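Local coordinates for putative NAD(P)H-dependent FMN-containing oxidoreductase YwqN (Bacillus subtilis, PDB 1RLI), which is probably an NAD(P)H-dependent, FMN-containing oxidoreductase of the SsuE family, with its catalytic reaction still unassigned, at residues L22-K25 with A26-F30; G162-L165 with R166-Q169. All coordinates share one frame; numbering follows the deposited sequence.

Interaction 1: residues L22-K25 with A26-F30; sequences LAEK and AVQGF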
loop_
_atom_site.group_PDB
_atom_site.type_symbol
_atom_site.label_atom_id
_atom_site.label_comp_id
_atom_site.label_asym_id
_atom_site.label_seq_id
_atom_site.Cartn_x
_atom_site.Cartn_y
_atom_site.Cartn_z
ATOM N N LEU D 22 18.355 0.489 17.174
ATOM C CA LEU D 22 17.853 1.599 16.380
ATOM C C LEU D 22 17.093 2.609 17.221
ATOM O O LEU D 22 17.179 3.809 16.978
ATOM C CB LEU D 22 16.937 1.107 15.253
ATOM C CG LEU D 22 17.610 0.665 13.958
ATOM C CD1 LEU D 22 16.556 0.294 12.910
ATOM C CD2 LEU D 22 18.480 1.806 13.444
ATOM N N ALA D 23 16.348 2.119 18.208
ATOM C CA ALA D 23 15.577 3.012 19.063
ATOM C C ALA D 23 16.499 3.921 19.861
ATOM O O ALA D 23 16.222 5.110 20.020
ATOM C CB ALA D 23 14.693 2.216 20.002
ATOM N N GLU D 24 17.600 3.363 20.356
ATOM C CA GLU D 24 18.543 4.160 21.133
ATOM C C GLU D 24 19.138 5.301 20.313
ATOM O O GLU D 24 19.389 6.381 20.846
ATOM C CB GLU D 24 19.653 3.275 21.694
ATOM C CG GLU D 24 20.597 4.005 22.644
ATOM C CD GLU D 24 19.872 4.642 23.824
ATOM O OE1 GLU D 24 19.022 3.962 24.442
ATOM O OE2 GLU D 24 20.160 5.819 24.140
ATOM N N LYS D 25 19.358 5.064 19.020
ATOM C CA LYS D 25 19.903 6.089 18.132
ATOM C C LYS D 25 18.893 7.230 18.005
ATOM O O LYS D 25 19.264 8.409 17.953
ATOM C CB LYS D 25 20.173 5.508 16.736
ATOM C CG LYS D 25 21.117 4.312 16.719
ATOM C CD LYS D 25 22.565 4.709 16.953
ATOM C CE LYS D 25 23.123 5.470 15.758
ATOM N NZ LYS D 25 24.591 5.705 15.864
ATOM N N ALA D 26 17.610 6.873 17.958
ATOM C CA ALA D 26 16.563 7.871 17.826
ATOM C C ALA D 26 16.348 8.716 19.081
ATOM O O ALA D 26 16.139 9.926 18.979
ATOM C CB ALA D 26 15.238 7.194 17.410
ATOM N N VAL D 27 16.411 8.096 20.257
ATOM C CA VAL D 27 16.178 8.811 21.513
ATOM C C VAL D 27 17.423 9.045 22.366
ATOM O O VAL D 27 17.303 9.340 23.560
ATOM C CB VAL D 27 15.154 8.069 22.411
ATOM C CG1 VAL D 27 13.833 7.904 21.679
ATOM C CG2 VAL D 27 15.712 6.719 22.824
ATOM N N GLN D 28 18.603 8.904 21.767
ATOM C CA GLN D 28 19.861 9.100 22.489
ATOM C C GLN D 28 19.892 10.415 23.281
ATOM O O GLN D 28 19.586 11.483 22.745
ATOM C CB GLN D 28 21.024 9.069 21.498
ATOM C CG GLN D 28 22.393 9.135 22.143
ATOM C CD GLN D 28 23.512 9.047 21.127
ATOM O OE1 GLN D 28 23.582 9.847 20.187
ATOM N NE2 GLN D 28 24.399 8.072 21.307
ATOM N N GLY D 29 20.239 10.335 24.564
ATOM C CA GLY D 29 20.322 11.540 25.377
ATOM C C GLY D 29 19.074 11.928 26.143
ATOM O O GLY D 29 19.158 12.461 27.252
ATOM N N PHE D 30 17.909 11.674 25.558
ATOM C CA PHE D 30 16.647 11.996 26.217
ATOM C C PHE D 30 16.382 11.112 27.422
ATOM O O PHE D 30 16.923 10.020 27.535
ATOM C CB PHE D 30 15.485 11.840 25.238
ATOM C CG PHE D 30 15.368 12.956 24.262
ATOM C CD1 PHE D 30 15.679 12.763 22.920
ATOM C CD2 PHE D 30 14.916 14.203 24.676
ATOM C CE1 PHE D 30 15.531 13.803 22.000
ATOM C CE2 PHE D 30 14.765 15.252 23.766
ATOM C CZ PHE D 30 15.074 15.044 22.420
HETATM O O HOH W 1 21.657 9.208 18.175
#
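Val27 sets CG2 between its own backbone N and carbonyl carbon, with CG1 opposite the carbonyl carbon (chi1 -59°), and this lays CG2 against Ala23 O at 3.3 Å. One residue on, Gln28 runs out fully extended, its CG turned away from the backbone N (chi1 -175°), while its CB rests 3.2 Å from Glu24 O. Both contacts lie at the C-terminal end of helix 18-27, where the backbone still makes two regular i to i+4 bonds: Ala26 N to Leu22 O (3.2 Å) and Val27 N to Ala23 O (3.0 Å). The regular pattern breaks at Gln28, whose N points poorly at Glu24 O. Val27 to Phe30 then forms a type II beta turn, closed by Phe30 N on Val27 O and passing through Gly29 at a positive phi that suits glycine. Across this break a water bridges two oxygens, donating to Gln28 OE1 at 2.9 Å and to Lys25 O; the 2.5 Å from the water O to Lys25 O is short for such a bond. Glu24 brings OE2 to 3.7 Å from Gln28 CA. On the buried side Ala23 and Val27 lie on Val8 of strand 6-10, and Ala26 on Ile121 of strand 117-124, as expected for the helix of a beta-alpha-beta crossover. The chemistry is thus divided: small aliphatic groups seat the helix on the sheet, whereas a water supplies the hydrogens for both Lys25 O and Gln28 OE1 and joins them where the regular bonding stops.

Interaction 2: residues G162-L165 with R166-Q169; sequences GDIL and RDHQ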
loop_
_atom_site.group_PDB
_atom_site.type_symbol
_atom_site.label_atom_id
_atom_site.label_comp_id
_atom_site.label_asym_id
_atom_site.label_seq_id
_atom_site.Cartn_x
_atom_site.Cartn_y
_atom_site.Cartn_z
ATOM N N GLY D 162 22.536 -7.361 16.339
ATOM C CA GLY D 162 23.666 -6.531 15.972
ATOM C C GLY D 162 23.939 -6.307 14.495
ATOM O O GLY D 162 24.783 -5.483 14.149
ATOM N N ASP D 163 23.241 -7.004 13.607
ATOM C CA ASP D 163 23.530 -6.796 12.199
ATOM C C ASP D 163 22.973 -5.478 11.670
ATOM O O ASP D 163 23.295 -5.079 10.551
ATOM C CB ASP D 163 23.040 -7.985 11.361
ATOM C CG ASP D 163 21.547 -7.986 11.158
ATOM O OD1 ASP D 163 20.815 -7.622 12.102
ATOM O OD2 ASP D 163 21.108 -8.368 10.052
ATOM N N ILE D 164 22.159 -4.788 12.468
ATOM C CA ILE D 164 21.614 -3.505 12.016
ATOM C C ILE D 164 22.732 -2.470 11.934
ATOM O O ILE D 164 22.669 -1.526 11.139
ATOM C CB ILE D 164 20.504 -2.958 12.953
ATOM C CG1 ILE D 164 19.847 -1.741 12.299
ATOM C CG2 ILE D 164 21.081 -2.546 14.307
ATOM C CD1 ILE D 164 19.082 -2.069 11.023
ATOM N N LEU D 165 23.757 -2.657 12.759
ATOM C CA LEU D 165 24.904 -1.758 12.782
ATOM C C LEU D 165 25.586 -1.708 11.412
ATOM O O LEU D 165 26.421 -0.843 11.154
ATOM C CB LEU D 165 25.899 -2.218 13.851
ATOM C CG LEU D 165 25.330 -2.243 15.273
ATOM C CD1 LEU D 165 26.310 -2.905 16.221
ATOM C CD2 LEU D 165 25.023 -0.821 15.722
ATOM N N ARG D 166 25.213 -2.636 10.538
ATOM C CA ARG D 166 25.766 -2.698 9.192
ATOM C C ARG D 166 24.886 -1.917 8.207
ATOM O O ARG D 166 25.287 -1.658 7.069
ATOM C CB ARG D 166 25.896 -4.159 8.762
ATOM C CG ARG D 166 26.444 -4.369 7.366
ATOM C CD ARG D 166 26.859 -5.818 7.174
ATOM N NE ARG D 166 25.830 -6.745 7.637
ATOM C CZ ARG D 166 25.940 -8.069 7.583
ATOM N NH1 ARG D 166 27.037 -8.623 7.080
ATOM N NH2 ARG D 166 24.959 -8.837 8.041
ATOM N N ASP D 167 23.686 -1.542 8.651
ATOM C CA ASP D 167 22.754 -0.784 7.819
ATOM C C ASP D 167 22.944 0.701 8.150
ATOM O O ASP D 167 22.136 1.309 8.858
ATOM C CB ASP D 167 21.313 -1.215 8.121
ATOM C CG ASP D 167 20.307 -0.646 7.132
ATOM O OD1 ASP D 167 20.606 0.387 6.484
ATOM O OD2 ASP D 167 19.203 -1.224 7.015
ATOM N N HIS D 168 24.022 1.283 7.638
ATOM C CA HIS D 168 24.318 2.684 7.912
ATOM C C HIS D 168 23.200 3.639 7.517
ATOM O O HIS D 168 22.979 4.649 8.185
ATOM C CB HIS D 168 25.644 3.070 7.248
ATOM C CG HIS D 168 26.825 2.348 7.821
ATOM N ND1 HIS D 168 27.153 2.410 9.160
ATOM C CD2 HIS D 168 27.744 1.538 7.246
ATOM C CE1 HIS D 168 28.224 1.669 9.383
ATOM N NE2 HIS D 168 28.603 1.129 8.238
ATOM N N GLN D 169 22.490 3.320 6.440
ATOM C CA GLN D 169 21.369 4.148 6.008
ATOM C C GLN D 169 20.322 4.182 7.132
ATOM O O GLN D 169 19.758 5.228 7.440
ATOM C CB GLN D 169 20.730 3.568 4.744
ATOM C CG GLN D 169 21.543 3.746 3.477
ATOM C CD GLN D 169 20.926 3.035 2.284
ATOM O OE1 GLN D 169 19.764 3.265 1.935
ATOM N NE2 GLN D 169 21.707 2.167 1.649
#
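Ile164 O accepts the backbone N of Asp167 at 2.7 Å, a fairly straight bond (155° at the hydrogen) although the donor stands well above the carbonyl plane. This i to i+3 link closes the 3-10 turn that leads into helix 168-175. A preceding bond, Arg166 N to Asp163 O at 3.1 Å, is less certain because Arg166 N is crowded in the model. The same turn brings two side chains together: Ile164 CD1 packs on Asp167 CB at 3.8 Å, and Ile164 CD1 lies 4.1 Å from Asp167 OD2, the two chains crossing obliquely. Asp167 swings CG to the far side of its backbone N (chi1 -170°), which sends the carboxylate toward the helix start. There it is the N-cap: OD1 accepts Ala170 N, while OD2 accepts Glu157 N at the end of strand 149-157, and so one carboxylate ties strand, turn and helix together. Arg166 makes a weaker approach. It folds back at chi3 and sets NH2 3.9 Å from Asp163 CB; the 4.4 Å from Arg166 NH2 to Asp163 OD2 is too long for a salt bridge, and the position of Asp163 OD2 is itself less sure. The Asp163 carboxylate is engaged elsewhere, with Asn159 N on OD2 and a weak bond from Asn18 ND2 on OD1. Farther along, the His168 ring meets Leu165 O obliquely through CE1 at 3.6 Å, and the same histidine packs on Asp182 of the second subunit. An anionic cap beside the amides of the helix's first turn probably gains from the helix dipole, which would favour the ionised form of Asp167, while the charge pairing of Arg166 with Asp163 is probably weak at this distance.

Overall arrangement
Interactions 1 and 2 lie far apart in sequence, yet their centres are about 15 Å apart and they meet directly: Leu22 CG packs on Ile164 CG1 at 3.7 Å. Ile164 and Leu165 pack on the Val21 and Leu22 part of helix 18-27, and Leu22 and Lys25 continue the packing onto helix 168-175. Asn18, at the start of helix 18-27, reinforces the join by accepting Ile164 N. In flavodoxin-like reductases the loop before this helix binds the FMN phosphate; the Asn18 end, next to interaction 2, probably lies near that site, interaction 1 toward the other end. No FMN is present here. A bound platinum ion is about 7 Å from the Asp163 side chain, and one is about 9 Å from that of Leu22.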